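Local atomic coordinates of oligopeptide ABC transporter, periplasmic oligopeptide-binding protein, putative (PDB entry 5IPW), a protein that probably binds oligopeptides in the periplasm and hands them to an ABC transporter for uptake across the membrane. Residues 120-125 against 236-241. Residues are numbered along the deposited sequence; the frame is centred on the assembly and turned at random.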
# COMPACT_ATOMS: atom_id res chain seq x y z
N LYS A 120 -7.43 9.55 26.03
CA LYS A 120 -8.51 8.71 26.51
C LYS A 120 -9.19 8.01 25.34
O LYS A 120 -9.27 8.55 24.25
CB LYS A 120 -9.51 9.57 27.30
CG LYS A 120 -9.01 9.93 28.70
CD LYS A 120 -9.71 11.14 29.29
CE LYS A 120 -8.76 12.30 29.57
NZ LYS A 120 -8.15 12.90 28.35
N TRP A 121 -9.65 6.78 25.59
CA TRP A 121 -10.51 6.06 24.66
C TRP A 121 -11.82 6.80 24.47
O TRP A 121 -12.15 7.69 25.25
CB TRP A 121 -10.81 4.65 25.18
CG TRP A 121 -9.63 3.74 25.22
CD1 TRP A 121 -8.77 3.55 26.27
CD2 TRP A 121 -9.16 2.90 24.17
NE1 TRP A 121 -7.80 2.65 25.93
CE2 TRP A 121 -8.01 2.23 24.65
CE3 TRP A 121 -9.59 2.64 22.87
CZ2 TRP A 121 -7.29 1.32 23.87
CZ3 TRP A 121 -8.88 1.74 22.09
CH2 TRP A 121 -7.74 1.10 22.59
N SER A 122 -12.59 6.41 23.45
CA SER A 122 -13.84 7.10 23.10
C SER A 122 -14.92 7.07 24.19
O SER A 122 -15.86 7.86 24.16
CB SER A 122 -14.40 6.55 21.78
OG SER A 122 -14.65 5.15 21.88
N ASP A 123 -14.79 6.16 25.15
CA ASP A 123 -15.67 6.12 26.32
C ASP A 123 -15.14 6.90 27.53
O ASP A 123 -15.81 6.94 28.56
CB ASP A 123 -15.92 4.67 26.75
CG ASP A 123 -14.68 4.00 27.35
OD1 ASP A 123 -13.56 4.47 27.12
OD2 ASP A 123 -14.83 2.97 28.05
N GLY A 124 -13.95 7.49 27.41
CA GLY A 124 -13.36 8.27 28.51
C GLY A 124 -12.24 7.58 29.27
O GLY A 124 -11.47 8.24 29.95
N ALA A 125 -12.13 6.26 29.16
CA ALA A 125 -11.12 5.52 29.91
C ALA A 125 -9.72 5.86 29.41
O ALA A 125 -9.53 6.19 28.24
CB ALA A 125 -11.38 4.03 29.80
N LEU A 236 -17.66 -0.93 21.47
CA LEU A 236 -16.20 -1.04 21.52
C LEU A 236 -15.52 0.33 21.63
O LEU A 236 -15.61 1.14 20.71
CB LEU A 236 -15.72 -1.78 20.28
CG LEU A 236 -14.22 -1.98 20.14
CD1 LEU A 236 -13.73 -2.86 21.28
CD2 LEU A 236 -13.86 -2.60 18.80
N PRO A 237 -14.82 0.61 22.74
CA PRO A 237 -14.06 1.86 22.82
C PRO A 237 -13.02 1.93 21.73
O PRO A 237 -12.43 0.91 21.38
CB PRO A 237 -13.38 1.78 24.19
CG PRO A 237 -14.26 0.88 24.99
CD PRO A 237 -14.74 -0.14 24.01
N THR A 238 -12.79 3.13 21.21
CA THR A 238 -11.90 3.30 20.07
C THR A 238 -11.02 4.55 20.20
O THR A 238 -11.35 5.48 20.94
CB THR A 238 -12.72 3.35 18.76
OG1 THR A 238 -11.84 3.47 17.63
CG2 THR A 238 -13.67 4.51 18.76
N LEU A 239 -9.91 4.53 19.46
CA LEU A 239 -9.03 5.69 19.31
C LEU A 239 -9.26 6.40 17.97
O LEU A 239 -8.61 7.41 17.67
CB LEU A 239 -7.56 5.25 19.42
CG LEU A 239 -7.17 4.72 20.82
CD1 LEU A 239 -5.84 4.00 20.81
CD2 LEU A 239 -7.14 5.83 21.84
N SER A 240 -10.19 5.90 17.17
CA SER A 240 -10.44 6.46 15.84
C SER A 240 -11.17 7.81 15.91
O SER A 240 -11.85 8.11 16.89
CB SER A 240 -11.27 5.48 15.01
OG SER A 240 -10.52 4.33 14.71
N PRO A 241 -11.03 8.63 14.86
CA PRO A 241 -11.76 9.90 14.79
C PRO A 241 -13.29 9.75 14.71
O PRO A 241 -14.02 10.67 15.07
CB PRO A 241 -11.22 10.53 13.51
CG PRO A 241 -10.73 9.38 12.69
CD PRO A 241 -10.16 8.43 13.70
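Ser122 pairs with Thr238 through both its backbone and its side chain, although neither segment is a strand. Ser122 sits in a type I beta turn running from Trp121 to Gly124, in the loop between strand 110-115 and helix 129-140 of this family 5 solute-binding protein. Ser122 N donates to Thr238 O at 3.0 Å, with a bent N-H...O angle of 132°. In return, Thr238 N donates to Ser122 OG at 2.8 Å. Ser122 OG lies between its own backbone N and carbonyl carbon (chi1 59°), where it can meet that N-H. The Thr238 methyl, CG2, packs beside the Ser122 side chain.

Beside this pair, the Trp121 indole meets residues 237-239. Leu239 CG makes a CH-pi contact over one face of the six-membered ring of Trp121, 4.0 Å from the centroid and offset toward the rim. Thr238 CA lies at the ring edge, in plane. On the five-membered ring, Trp121 NE1 hydrogen-bonds to Asp131 OD2 of helix 129-140, which ties the indole to that helix.

Asp123 crosses the Pro237 ring obliquely, and its OD2 is hydrogen-bonded to His193 of helix 192-195. The turn is thus joined to both the 236-241 loop and that helix. Asp123 OD1 closes an Asx turn by accepting from Ala125 N at 3.1 Å, met from above the carboxylate plane, while OD2 lies 3.7 Å from Pro237 CG.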